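Local coordinates for protein transcriptional regulator (Vibrio virus VP882, PDB 7DWM) that probably binds DNA as a LuxR-type transcription regulator and holds 3,5-dimethylpyrazin-2-ol in a pocket of its PAS fold, at residues Lys51-Glu56 / Asp62-Thr67; Gln75-Leu80 / Gln232-Leu237; Ser16-Phe21 / Phe37-Gln42; Leu172-Thr177 / Gly219-Val224. One frame throughout, in Å; residues are numbered along the deposited sequence.

Contact 1: residues Lys51-Glu56 / Asp62-Thr67; sequences KNRNVE and DMDCET
Arg53 reaches across to Asp64 and Met63, joining two parts of the long connection between helices 42-47 and 71-80 in the PAS fold. As modelled, the carboxylate of Asp64 stands at the NH1 edge of the guanidinium. The two flat groups are nearly upright to each other, at 88°. The carboxylate is therefore not matched side by side with two N-H groups. NH1 is the atom turned to it, and a salt bridge is modelled between Arg53 NH1 and Asp64 OD2 at 2.9 Å. Arg53 NH1 is modelled too close to the Asp64 carboxylate carbon, so the exact placing of this pair is doubtful.

Met63 runs obliquely across the arginine chain. It bends at both chi2 (-105°) and chi3 (-102°), and its methyl end meets the aliphatic part of the arginine, with Met63 CE 3.5 Å from Arg53 CD. The base of the same methionine, at CB, lies at the guanidinium edge. Met50 also packs against Val55, Met63 and Asp64.

The contact lies at the surface. The Asp64 side chain is about 13 Å from the bound 3,5-dimethylpyrazin-2-ol. The contact itself stays away from the pocket; Thr67, later in the same segment, touches the ligand. On the apolar side, the CG2 branch of Val55 comes 4.5 Å from Met63 CG.

Contact 2: residues Gln75-Leu80 / Gln232-Leu237; sequences QAQDRL and QVSMLL
Gln77 on helix 71-80 and Ser234 on strand 233-236 make the one polar link between these segments. Gln77 NE2 gives a weak hydrogen bond to Ser234 OG at 3.2 Å. It is well bent, with an N-H...O angle of 125°. The glutamine chain is extended beyond CG (chi2 155°), which carries its amide out from the helix to the strand. The other end of that amide is also used: OE1 accepts a hydrogen bond from Lys107, a residue of the ligand pocket. The two partners together should limit rotation of the amide.

Asp78, the next residue, forms salt bridges with the pocket residues Lys31 and Lys107; Arg79 pairs with Glu82.

Strand 233-236 is a C-terminal strand added to the edge of the five-stranded antiparallel PAS sheet, beside strand 88-96. Its backbone bonds to that strand, with Val233 paired to Val93 and Met235 to Leu91. Helix 71-80 lies over the sheet, and the Gln77 side chain is about 5 Å from the bound 3,5-dimethylpyrazin-2-ol.

In packing, the Gln77 side chain rests on Val90 and Ser234 on Phe74. Leu141 of the second subunit packs against Val233 and Met235.

Contact 3: residues Ser16-Phe21 / Phe37-Gln42; sequences SLIHFF and FIYANQ
Asn41 ND2 donates to Phe21 O, the carbonyl near the end of helix 7-21, at 3.3 Å. The N-H...O angle is 140°, and the donor stands above the carbonyl plane, 40° out of it. The same amide has three further bonds. ND2 also reaches Asp26 O, and OD1 accepts from Trp28 N and Phe44 N. Four bonds thus fix how the buried amide is turned. The bond to Phe44 N makes Asn41 the N-cap of helix 42-47, and Phe44 is a ligand-pocket residue.

The apolar half is a CH-pi contact. Ile18 CG2, the branch opposite the backbone N, sits over the face of the Tyr39 ring, 3.3 Å from its centroid and 9° off the normal. The CG1 branch of Ile18 lies toward Tyr39 CB and CG. Phe21 comes from another side, at the ring edge, with its CB 4.2 Å from Tyr39 CE1.

Here the N-terminal helix packs against strand 37-40, an outermost strand of the PAS sheet within this chain. That strand carries a classic beta bulge, where Ile38 and Tyr39 both face Ile30. The Phe21 ring also lies nearly parallel to that of Trp28. Elsewhere on the same helix, Phe20 meets Phe20 of the second subunit.

Contact 4: residues Leu172-Thr177 / Gly219-Val224; sequences LLRGRT and GYYSMV
Leu173 meets both tyrosines of the second segment, just past the end of helix 163-172. Its CD1 branch lies 3.9 Å from Tyr220 CB. Leu173 O lies at the edge of the Tyr221 ring, in its plane, 3.5 Å from Tyr221 CE2. The same oxygen has a weak hydrogen bond with Ser222 of the second subunit.

Arg174 comes next. Its guanidinium lies flat on Tyr221, with centres 4.1 Å apart and planes at 18°, a cation-pi stack. NH2 is over the middle of the ring. Tyr221 CG is anti to the backbone N (chi1 -169°), which folds the ring under the arginine. The same NH2 donates to Tyr221 O at 2.6 Å, nearly along the C=O axis. NH1 bonds to Phe170 O, and NE forms a salt bridge with Glu135 of the second subunit.

Gly175, with positive phi, is the C-prime residue of a Schellman motif that ends the helix. Arg176 then leads the chain on toward helix 178-185 and packs on Ile181.

The turn belongs to the LuxR-type helix-turn-helix region. Leu173 also packs on Ile212, Ala215 and Met216 of helix 208-217, while Tyr220 rests on Leu169 of helix 163-172.

How the contacts relate
Contacts 3, 1 and 2 all belong to the PAS part of the chain. Contact 3 comes first in sequence and contact 1 next. Contact 2 then pairs residues 75-80 with 232-237, and both segments of contact 4 fall between these two. Contacts 1 and 3 have centres about 15 Å apart and touch through Asp62 and Phe37. Contacts 2 and 3 reach the same sheet, at strands 233-236 and 37-40, its outermost strands within this chain. Contact 4 joins the LuxR-type region (172-177) to the loop that follows helix 208-217, about 40 Å from contact 3 between centres. The chain thus returns from the probable DNA-binding part to add an edge strand to the PAS sheet. Contacts 2, 3 and 4 touch the second subunit.

Contact 1: residues Lys51-Glu56 / Asp62-Thr67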
loop_
_atom_site.group_PDB
_atom_site.type_symbol
_atom_site.label_atom_id
_atom_site.label_comp_id
_atom_site.label_asym_id
_atom_site.label_seq_id
_atom_site.Cartn_x
_atom_site.Cartn_y
_atom_site.Cartn_z
ATOM N N LYS A 51 13.217 25.054 -1.596
ATOM C CA LYS A 51 12.862 25.373 -0.186
ATOM C C LYS A 51 12.018 26.644 -0.129
ATOM O O LYS A 51 10.861 26.566 0.299
ATOM C CB LYS A 51 14.123 25.585 0.651
ATOM C CG LYS A 51 14.005 25.213 2.119
ATOM C CD LYS A 51 12.989 26.026 2.864
ATOM C CE LYS A 51 13.199 25.988 4.362
ATOM N NZ LYS A 51 14.636 25.955 4.719
ATOM N N ASN A 52 12.613 27.785 -0.461
ATOM C CA ASN A 52 11.861 29.033 -0.465
ATOM C C ASN A 52 11.629 29.629 -1.843
ATOM O O ASN A 52 10.847 30.579 -1.957
ATOM C CB ASN A 52 12.529 30.075 0.441
ATOM C CG ASN A 52 14.037 30.038 0.367
ATOM O OD1 ASN A 52 14.619 29.503 -0.577
ATOM N ND2 ASN A 52 14.682 30.605 1.377
ATOM N N ARG A 53 12.390 29.171 -2.841
ATOM C CA ARG A 53 12.150 29.684 -4.213
ATOM C C ARG A 53 10.844 29.029 -4.637
ATOM O O ARG A 53 10.778 27.813 -4.631
ATOM C CB ARG A 53 13.360 29.513 -5.135
ATOM C CG ARG A 53 13.549 28.127 -5.724
ATOM C CD ARG A 53 14.734 28.065 -6.673
ATOM N NE ARG A 53 15.948 28.544 -6.032
ATOM C CZ ARG A 53 17.096 27.883 -5.978
ATOM N NH1 ARG A 53 17.213 26.694 -6.539
ATOM N NH2 ARG A 53 18.129 28.420 -5.361
ATOM N N ASN A 54 9.871 29.826 -5.045
ATOM C CA ASN A 54 8.492 29.327 -5.260
ATOM C C ASN A 54 8.265 28.832 -6.679
ATOM O O ASN A 54 7.105 28.563 -6.948
ATOM C CB ASN A 54 7.478 30.467 -5.160
ATOM C CG ASN A 54 7.136 30.882 -3.748
ATOM O OD1 ASN A 54 8.020 31.115 -2.932
ATOM N ND2 ASN A 54 5.853 31.001 -3.461
ATOM N N VAL A 55 9.312 28.572 -7.460
ATOM C CA VAL A 55 9.178 28.326 -8.930
ATOM C C VAL A 55 8.065 27.333 -9.298
ATOM O O VAL A 55 7.978 26.257 -8.715
ATOM C CB VAL A 55 10.529 27.911 -9.539
ATOM C CG1 VAL A 55 10.991 28.889 -10.604
ATOM C CG2 VAL A 55 11.599 27.753 -8.477
ATOM N N GLU A 56 7.244 27.765 -10.262
ATOM C CA GLU A 56 6.051 27.080 -10.827
ATOM C C GLU A 56 5.954 27.404 -12.315
ATOM O O GLU A 56 6.446 28.461 -12.717
ATOM C CB GLU A 56 4.733 27.606 -10.260
ATOM C CG GLU A 56 4.844 28.699 -9.215
ATOM C CD GLU A 56 5.744 29.877 -9.529
ATOM O OE1 GLU A 56 5.815 30.794 -8.697
ATOM O OE2 GLU A 56 6.442 29.806 -10.552
ATOM N N ASP A 62 13.598 20.439 -12.644
ATOM C CA ASP A 62 13.510 21.570 -11.735
ATOM C C ASP A 62 14.909 22.057 -11.380
ATOM O O ASP A 62 15.906 21.655 -11.987
ATOM C CB ASP A 62 12.736 21.176 -10.480
ATOM C CG ASP A 62 11.228 21.263 -10.662
ATOM O OD1 ASP A 62 10.655 22.271 -10.205
ATOM O OD2 ASP A 62 10.621 20.339 -11.250
ATOM N N MET A 63 14.967 22.939 -10.383
ATOM C CA MET A 63 16.199 23.507 -9.857
ATOM C C MET A 63 16.625 22.637 -8.671
ATOM O O MET A 63 15.772 22.079 -7.973
ATOM C CB MET A 63 15.983 24.948 -9.378
ATOM C CG MET A 63 15.265 25.951 -10.284
ATOM S SD MET A 63 16.240 27.204 -11.126
ATOM C CE MET A 63 15.819 28.555 -10.016
ATOM N N ASP A 64 17.934 22.459 -8.502
ATOM C CA ASP A 64 18.515 22.069 -7.212
ATOM C C ASP A 64 18.088 20.683 -6.692
ATOM O O ASP A 64 17.978 20.472 -5.477
ATOM C CB ASP A 64 18.163 23.134 -6.170
ATOM C CG ASP A 64 18.960 24.437 -6.354
ATOM O OD1 ASP A 64 19.253 24.801 -7.500
ATOM O OD2 ASP A 64 19.275 25.106 -5.345
ATOM N N CYS A 65 17.971 19.700 -7.594
ATOM C CA CYS A 65 17.778 18.343 -7.081
ATOM C C CYS A 65 17.919 17.334 -8.200
ATOM O O CYS A 65 17.630 17.630 -9.361
ATOM C CB CYS A 65 16.417 18.156 -6.390
ATOM S SG CYS A 65 16.298 16.552 -5.573
ATOM N N GLU A 66 18.353 16.135 -7.822
ATOM C CA GLU A 66 18.715 15.101 -8.782
ATOM C C GLU A 66 17.496 14.523 -9.481
ATOM O O GLU A 66 17.644 13.889 -10.535
ATOM C CB GLU A 66 19.490 13.980 -8.079
ATOM C CG GLU A 66 20.700 14.456 -7.294
ATOM C CD GLU A 66 22.014 14.134 -7.978
ATOM O OE1 GLU A 66 23.069 14.315 -7.334
ATOM O OE2 GLU A 66 21.992 13.704 -9.153
ATOM N N THR A 67 16.304 14.714 -8.895
ATOM C CA THR A 67 15.059 14.322 -9.539
ATOM C C THR A 67 15.038 14.692 -11.009
ATOM O O THR A 67 14.512 13.931 -11.829
ATOM C CB THR A 67 13.879 14.978 -8.820
ATOM O OG1 THR A 67 14.229 16.302 -8.415
ATOM C CG2 THR A 67 13.497 14.172 -7.586
#

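Contact 2: residues Gln75-Leu80 / Gln232-Leu237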
loop_
_atom_site.group_PDB
_atom_site.type_symbol
_atom_site.label_atom_id
_atom_site.label_comp_id
_atom_site.label_asym_id
_atom_site.label_seq_id
_atom_site.Cartn_x
_atom_site.Cartn_y
_atom_site.Cartn_z
ATOM N N GLN A 75 7.409 12.736 -16.975
ATOM C CA GLN A 75 6.366 13.210 -17.873
ATOM C C GLN A 75 5.765 12.056 -18.659
ATOM O O GLN A 75 4.573 12.093 -18.984
ATOM C CB GLN A 75 6.882 14.330 -18.786
ATOM C CG GLN A 75 7.833 13.934 -19.892
ATOM C CD GLN A 75 8.842 15.029 -20.202
ATOM O OE1 GLN A 75 9.007 15.973 -19.428
ATOM N NE2 GLN A 75 9.536 14.895 -21.326
ATOM N N ALA A 76 6.558 11.022 -18.962
ATOM C CA ALA A 76 5.989 9.881 -19.672
ATOM C C ALA A 76 4.854 9.273 -18.861
ATOM O O ALA A 76 3.738 9.092 -19.369
ATOM C CB ALA A 76 7.069 8.843 -19.968
ATOM N N GLN A 77 5.104 9.024 -17.571
ATOM C CA GLN A 77 4.037 8.587 -16.682
ATOM C C GLN A 77 2.869 9.558 -16.766
ATOM O O GLN A 77 1.715 9.153 -16.950
ATOM C CB GLN A 77 4.561 8.479 -15.247
ATOM C CG GLN A 77 5.881 7.724 -15.113
ATOM C CD GLN A 77 6.662 8.120 -13.871
ATOM O OE1 GLN A 77 6.247 8.999 -13.115
ATOM N NE2 GLN A 77 7.803 7.471 -13.656
ATOM N N ASP A 78 3.176 10.857 -16.719
ATOM C CA ASP A 78 2.174 11.914 -16.729
ATOM C C ASP A 78 1.245 11.869 -17.932
ATOM O O ASP A 78 0.248 12.601 -17.938
ATOM C CB ASP A 78 2.860 13.271 -16.679
ATOM C CG ASP A 78 3.263 13.654 -15.286
ATOM O OD1 ASP A 78 2.368 13.717 -14.419
ATOM O OD2 ASP A 78 4.471 13.878 -15.057
ATOM N N ARG A 79 1.535 11.060 -18.951
ATOM C CA ARG A 79 0.615 10.992 -20.077
ATOM C C ARG A 79 -0.194 9.700 -20.102
ATOM O O ARG A 79 -1.332 9.712 -20.588
ATOM C CB ARG A 79 1.375 11.166 -21.398
ATOM C CG ARG A 79 2.369 12.330 -21.381
ATOM C CD ARG A 79 1.747 13.596 -21.947
ATOM N NE ARG A 79 1.097 14.386 -20.904
ATOM C CZ ARG A 79 1.736 15.211 -20.082
ATOM N NH1 ARG A 79 1.060 15.885 -19.162
ATOM N NH2 ARG A 79 3.047 15.369 -20.182
ATOM N N LEU A 80 0.289 8.641 -19.442
ATOM C CA LEU A 80 -0.427 7.371 -19.440
ATOM C C LEU A 80 -1.458 7.312 -18.336
ATOM O O LEU A 80 -2.389 6.506 -18.410
ATOM C CB LEU A 80 0.557 6.212 -19.258
ATOM C CG LEU A 80 1.019 5.540 -20.554
ATOM C CD1 LEU A 80 1.535 4.086 -20.331
ATOM C CD2 LEU A 80 -0.068 5.630 -21.632
ATOM N N GLN A 232 18.993 5.244 -8.183
ATOM C CA GLN A 232 17.879 6.142 -8.448
ATOM C C GLN A 232 16.870 5.465 -9.372
ATOM O O GLN A 232 17.237 5.013 -10.463
ATOM C CB GLN A 232 18.414 7.428 -9.074
ATOM C CG GLN A 232 17.573 8.661 -8.885
ATOM C CD GLN A 232 18.177 9.846 -9.610
ATOM O OE1 GLN A 232 17.499 10.824 -9.926
ATOM N NE2 GLN A 232 19.469 9.757 -9.882
ATOM N N VAL A 233 15.600 5.387 -8.954
ATOM C CA VAL A 233 14.567 4.755 -9.773
ATOM C C VAL A 233 13.284 5.573 -9.725
ATOM O O VAL A 233 13.006 6.301 -8.768
ATOM C CB VAL A 233 14.260 3.286 -9.360
ATOM C CG1 VAL A 233 15.540 2.454 -9.229
ATOM C CG2 VAL A 233 13.454 3.228 -8.076
ATOM N N SER A 234 12.469 5.392 -10.757
ATOM C CA SER A 234 11.052 5.731 -10.712
ATOM C C SER A 234 10.326 4.736 -11.596
ATOM O O SER A 234 10.573 4.685 -12.802
ATOM C CB SER A 234 10.801 7.152 -11.205
ATOM O OG SER A 234 10.782 7.193 -12.613
ATOM N N MET A 235 9.433 3.960 -11.004
ATOM C CA MET A 235 8.811 2.818 -11.657
ATOM C C MET A 235 7.318 2.836 -11.372
ATOM O O MET A 235 6.905 3.077 -10.234
ATOM C CB MET A 235 9.376 1.490 -11.134
ATOM C CG MET A 235 10.819 1.187 -11.482
ATOM S SD MET A 235 11.330 -0.270 -10.544
ATOM C CE MET A 235 10.211 -1.494 -11.215
ATOM N N LEU A 236 6.504 2.535 -12.378
ATOM C CA LEU A 236 5.080 2.443 -12.112
ATOM C C LEU A 236 4.799 1.062 -11.546
ATOM O O LEU A 236 5.328 0.058 -12.033
ATOM C CB LEU A 236 4.257 2.708 -13.377
ATOM C CG LEU A 236 4.641 2.158 -14.756
ATOM C CD1 LEU A 236 4.363 0.665 -14.904
ATOM C CD2 LEU A 236 3.907 2.944 -15.838
ATOM N N LEU A 237 4.007 1.019 -10.487
ATOM C CA LEU A 237 3.652 -0.243 -9.868
ATOM C C LEU A 237 2.502 -0.890 -10.623
ATOM O O LEU A 237 1.573 -0.213 -11.073
ATOM C CB LEU A 237 3.320 -0.021 -8.396
ATOM C CG LEU A 237 4.573 0.577 -7.745
ATOM C CD1 LEU A 237 4.251 1.665 -6.746
ATOM C CD2 LEU A 237 5.422 -0.501 -7.104
#

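Contact 3: residues Ser16-Phe21 / Phe37-Gln42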
loop_
_atom_site.group_PDB
_atom_site.type_symbol
_atom_site.label_atom_id
_atom_site.label_comp_id
_atom_site.label_asym_id
_atom_site.label_seq_id
_atom_site.Cartn_x
_atom_site.Cartn_y
_atom_site.Cartn_z
ATOM N N SER A 16 -9.577 26.202 -5.082
ATOM C CA SER A 16 -9.948 25.169 -4.124
ATOM C C SER A 16 -8.832 24.155 -3.944
ATOM O O SER A 16 -8.456 23.839 -2.812
ATOM C CB SER A 16 -11.240 24.489 -4.568
ATOM O OG SER A 16 -12.107 25.429 -5.193
ATOM N N LEU A 17 -8.288 23.610 -5.033
ATOM C CA LEU A 17 -7.405 22.461 -4.849
ATOM C C LEU A 17 -6.013 22.868 -4.363
ATOM O O LEU A 17 -5.359 22.091 -3.661
ATOM C CB LEU A 17 -7.268 21.659 -6.146
ATOM C CG LEU A 17 -8.515 21.012 -6.773
ATOM C CD1 LEU A 17 -8.082 20.248 -8.011
ATOM C CD2 LEU A 17 -9.266 20.096 -5.807
ATOM N N ILE A 18 -5.550 24.086 -4.678
ATOM C CA ILE A 18 -4.371 24.614 -3.969
ATOM C C ILE A 18 -4.647 24.904 -2.496
ATOM O O ILE A 18 -3.777 24.663 -1.646
ATOM C CB ILE A 18 -3.646 25.792 -4.682
ATOM C CG1 ILE A 18 -3.406 25.646 -6.208
ATOM C CG2 ILE A 18 -2.672 26.543 -3.812
ATOM C CD1 ILE A 18 -4.277 26.475 -7.150
ATOM N N HIS A 19 -5.830 25.408 -2.138
ATOM C CA HIS A 19 -6.073 25.496 -0.698
ATOM C C HIS A 19 -6.057 24.104 -0.065
ATOM O O HIS A 19 -5.557 23.920 1.051
ATOM C CB HIS A 19 -7.384 26.192 -0.361
ATOM C CG HIS A 19 -7.654 26.179 1.111
ATOM N ND1 HIS A 19 -6.915 26.928 2.002
ATOM C CD2 HIS A 19 -8.503 25.439 1.862
ATOM C CE1 HIS A 19 -7.329 26.688 3.232
ATOM N NE2 HIS A 19 -8.288 25.783 3.175
ATOM N N PHE A 20 -6.604 23.115 -0.772
ATOM C CA PHE A 20 -6.581 21.730 -0.308
ATOM C C PHE A 20 -5.154 21.240 -0.075
ATOM O O PHE A 20 -4.819 20.769 1.018
ATOM C CB PHE A 20 -7.314 20.848 -1.325
ATOM C CG PHE A 20 -7.220 19.375 -1.043
ATOM C CD1 PHE A 20 -6.741 18.514 -2.010
ATOM C CD2 PHE A 20 -7.642 18.845 0.165
ATOM C CE1 PHE A 20 -6.642 17.165 -1.774
ATOM C CE2 PHE A 20 -7.561 17.487 0.400
ATOM C CZ PHE A 20 -7.058 16.646 -0.573
ATOM N N PHE A 21 -4.301 21.339 -1.100
ATOM C CA PHE A 21 -2.934 20.828 -1.016
ATOM C C PHE A 21 -2.077 21.587 -0.008
ATOM O O PHE A 21 -1.191 20.989 0.613
ATOM C CB PHE A 21 -2.273 20.871 -2.395
ATOM C CG PHE A 21 -3.001 20.079 -3.435
ATOM C CD1 PHE A 21 -3.575 18.861 -3.120
ATOM C CD2 PHE A 21 -3.120 20.553 -4.728
ATOM C CE1 PHE A 21 -4.252 18.132 -4.078
ATOM C CE2 PHE A 21 -3.802 19.833 -5.680
ATOM C CZ PHE A 21 -4.366 18.618 -5.358
ATOM N N PHE A 37 4.064 22.472 -14.226
ATOM C CA PHE A 37 3.487 22.655 -12.897
ATOM C C PHE A 37 2.434 23.759 -12.897
ATOM O O PHE A 37 2.660 24.838 -13.455
ATOM C CB PHE A 37 4.588 23.018 -11.895
ATOM C CG PHE A 37 5.337 21.841 -11.340
ATOM C CD1 PHE A 37 6.542 22.025 -10.679
ATOM C CD2 PHE A 37 4.837 20.557 -11.466
ATOM C CE1 PHE A 37 7.238 20.947 -10.159
ATOM C CE2 PHE A 37 5.527 19.479 -10.947
ATOM C CZ PHE A 37 6.727 19.674 -10.297
ATOM N N ILE A 38 1.283 23.510 -12.277
ATOM C CA ILE A 38 0.357 24.592 -11.961
ATOM C C ILE A 38 0.440 24.971 -10.485
ATOM O O ILE A 38 0.390 26.152 -10.138
ATOM C CB ILE A 38 -1.096 24.272 -12.380
ATOM C CG1 ILE A 38 -1.238 24.163 -13.910
ATOM C CG2 ILE A 38 -2.051 25.355 -11.831
ATOM C CD1 ILE A 38 -1.079 22.835 -14.493
ATOM N N TYR A 39 0.576 23.988 -9.601
ATOM C CA TYR A 39 0.857 24.284 -8.204
ATOM C C TYR A 39 1.501 23.072 -7.547
ATOM O O TYR A 39 1.305 21.933 -7.978
ATOM C CB TYR A 39 -0.403 24.677 -7.425
ATOM C CG TYR A 39 -0.104 24.969 -5.972
ATOM C CD1 TYR A 39 -0.459 24.065 -4.974
ATOM C CD2 TYR A 39 0.564 26.129 -5.602
ATOM C CE1 TYR A 39 -0.162 24.317 -3.638
ATOM C CE2 TYR A 39 0.857 26.398 -4.277
ATOM C CZ TYR A 39 0.490 25.493 -3.297
ATOM O OH TYR A 39 0.773 25.768 -1.980
ATOM N N ALA A 40 2.271 23.343 -6.496
ATOM C CA ALA A 40 2.822 22.317 -5.625
ATOM C C ALA A 40 2.978 22.942 -4.250
ATOM O O ALA A 40 3.493 24.057 -4.134
ATOM C CB ALA A 40 4.167 21.792 -6.140
ATOM N N ASN A 41 2.507 22.241 -3.224
ATOM C CA ASN A 41 2.552 22.771 -1.874
ATOM C C ASN A 41 4.003 22.918 -1.417
ATOM O O ASN A 41 4.946 22.511 -2.102
ATOM C CB ASN A 41 1.773 21.864 -0.920
ATOM C CG ASN A 41 2.212 20.412 -1.005
ATOM O OD1 ASN A 41 3.031 20.047 -1.848
ATOM N ND2 ASN A 41 1.663 19.575 -0.131
ATOM N N GLN A 42 4.175 23.524 -0.245
ATOM C CA GLN A 42 5.520 23.673 0.306
ATOM C C GLN A 42 6.213 22.341 0.577
ATOM O O GLN A 42 7.440 22.275 0.394
ATOM C CB GLN A 42 5.468 24.529 1.579
ATOM C CG GLN A 42 6.835 24.833 2.175
ATOM C CD GLN A 42 6.750 25.623 3.466
ATOM O OE1 GLN A 42 7.180 25.158 4.521
ATOM N NE2 GLN A 42 6.196 26.828 3.387
#

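Contact 4: residues Leu172-Thr177 / Gly219-Val224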
loop_
_atom_site.group_PDB
_atom_site.type_symbol
_atom_site.label_atom_id
_atom_site.label_comp_id
_atom_site.label_asym_id
_atom_site.label_seq_id
_atom_site.Cartn_x
_atom_site.Cartn_y
_atom_site.Cartn_z
ATOM N N LEU A 172 14.341 -17.021 -1.330
ATOM C CA LEU A 172 13.962 -18.186 -0.535
ATOM C C LEU A 172 12.702 -17.905 0.274
ATOM O O LEU A 172 11.762 -18.706 0.284
ATOM C CB LEU A 172 15.112 -18.585 0.391
ATOM C CG LEU A 172 16.124 -19.640 -0.059
ATOM C CD1 LEU A 172 16.807 -20.220 1.164
ATOM C CD2 LEU A 172 15.469 -20.741 -0.884
ATOM N N LEU A 173 12.673 -16.763 0.967
ATOM C CA LEU A 173 11.505 -16.355 1.739
ATOM C C LEU A 173 10.279 -16.089 0.876
ATOM O O LEU A 173 9.192 -15.879 1.426
ATOM C CB LEU A 173 11.838 -15.102 2.554
ATOM C CG LEU A 173 12.924 -15.258 3.617
ATOM C CD1 LEU A 173 13.283 -13.911 4.224
ATOM C CD2 LEU A 173 12.476 -16.230 4.693
ATOM N N ARG A 174 10.420 -16.083 -0.450
ATOM C CA ARG A 174 9.328 -15.759 -1.357
ATOM C C ARG A 174 8.922 -16.950 -2.224
ATOM O O ARG A 174 8.440 -16.774 -3.346
ATOM C CB ARG A 174 9.697 -14.558 -2.227
ATOM C CG ARG A 174 9.105 -13.243 -1.736
ATOM C CD ARG A 174 10.098 -12.092 -1.845
ATOM N NE ARG A 174 9.741 -10.982 -0.966
ATOM C CZ ARG A 174 10.418 -10.651 0.129
ATOM N NH1 ARG A 174 11.496 -11.342 0.477
ATOM N NH2 ARG A 174 10.021 -9.629 0.877
ATOM N N GLY A 175 9.124 -18.166 -1.718
ATOM C CA GLY A 175 8.600 -19.366 -2.338
ATOM C C GLY A 175 9.417 -19.956 -3.466
ATOM O O GLY A 175 8.966 -20.930 -4.083
ATOM N N ARG A 176 10.594 -19.413 -3.763
ATOM C CA ARG A 176 11.444 -20.002 -4.786
ATOM C C ARG A 176 12.277 -21.131 -4.193
ATOM O O ARG A 176 12.555 -21.163 -2.991
ATOM C CB ARG A 176 12.369 -18.952 -5.405
ATOM C CG ARG A 176 11.681 -17.669 -5.832
ATOM C CD ARG A 176 10.548 -17.937 -6.808
ATOM N NE ARG A 176 10.432 -16.882 -7.812
ATOM C CZ ARG A 176 9.920 -15.676 -7.579
ATOM N NH1 ARG A 176 9.470 -15.361 -6.371
ATOM N NH2 ARG A 176 9.857 -14.782 -8.556
ATOM N N THR A 177 12.665 -22.069 -5.047
ATOM C CA THR A 177 13.554 -23.146 -4.648
ATOM C C THR A 177 14.945 -22.880 -5.210
ATOM O O THR A 177 15.158 -21.952 -5.994
ATOM C CB THR A 177 13.025 -24.505 -5.121
ATOM O OG1 THR A 177 14.007 -25.518 -4.865
ATOM C CG2 THR A 177 12.723 -24.473 -6.605
ATOM N N GLY A 219 12.332 -10.931 11.264
ATOM C CA GLY A 219 12.042 -9.757 10.463
ATOM C C GLY A 219 12.643 -9.731 9.077
ATOM O O GLY A 219 12.569 -8.692 8.409
ATOM N N TYR A 220 13.223 -10.834 8.606
ATOM C CA TYR A 220 13.933 -10.814 7.334
ATOM C C TYR A 220 13.019 -10.831 6.114
ATOM O O TYR A 220 13.518 -10.682 4.994
ATOM C CB TYR A 220 14.909 -11.989 7.264
ATOM C CG TYR A 220 16.202 -11.723 7.999
ATOM C CD1 TYR A 220 17.245 -11.044 7.383
ATOM C CD2 TYR A 220 16.375 -12.138 9.313
ATOM C CE1 TYR A 220 18.430 -10.793 8.053
ATOM C CE2 TYR A 220 17.555 -11.891 9.992
ATOM C CZ TYR A 220 18.579 -11.220 9.357
ATOM O OH TYR A 220 19.753 -10.974 10.031
ATOM N N TYR A 221 11.705 -11.015 6.285
ATOM C CA TYR A 221 10.820 -10.903 5.129
ATOM C C TYR A 221 10.766 -9.479 4.595
ATOM O O TYR A 221 10.509 -9.274 3.403
ATOM C CB TYR A 221 9.411 -11.387 5.467
ATOM C CG TYR A 221 8.550 -11.532 4.232
ATOM C CD1 TYR A 221 7.734 -10.493 3.801
ATOM C CD2 TYR A 221 8.581 -12.696 3.477
ATOM C CE1 TYR A 221 6.961 -10.616 2.663
ATOM C CE2 TYR A 221 7.811 -12.830 2.339
ATOM C CZ TYR A 221 7.003 -11.786 1.936
ATOM O OH TYR A 221 6.233 -11.915 0.803
ATOM N N SER A 222 11.014 -8.490 5.447
ATOM C CA SER A 222 10.979 -7.088 5.059
ATOM C C SER A 222 12.343 -6.573 4.635
ATOM O O SER A 222 12.487 -5.376 4.367
ATOM C CB SER A 222 10.434 -6.231 6.202
ATOM O OG SER A 222 11.338 -6.196 7.292
ATOM N N MET A 223 13.342 -7.445 4.573
ATOM C CA MET A 223 14.674 -7.030 4.171
ATOM C C MET A 223 14.734 -6.756 2.676
ATOM O O MET A 223 14.184 -7.496 1.857
ATOM C CB MET A 223 15.701 -8.096 4.544
ATOM C CG MET A 223 17.100 -7.808 4.021
ATOM S SD MET A 223 17.870 -9.201 3.176
ATOM C CE MET A 223 17.089 -9.105 1.571
ATOM N N VAL A 224 15.405 -5.670 2.327
ATOM C CA VAL A 224 15.703 -5.317 0.945
ATOM C C VAL A 224 17.180 -5.595 0.715
ATOM O O VAL A 224 18.006 -5.192 1.546
ATOM C CB VAL A 224 15.376 -3.840 0.647
ATOM C CG1 VAL A 224 15.497 -3.560 -0.839
ATOM C CG2 VAL A 224 13.998 -3.491 1.151
#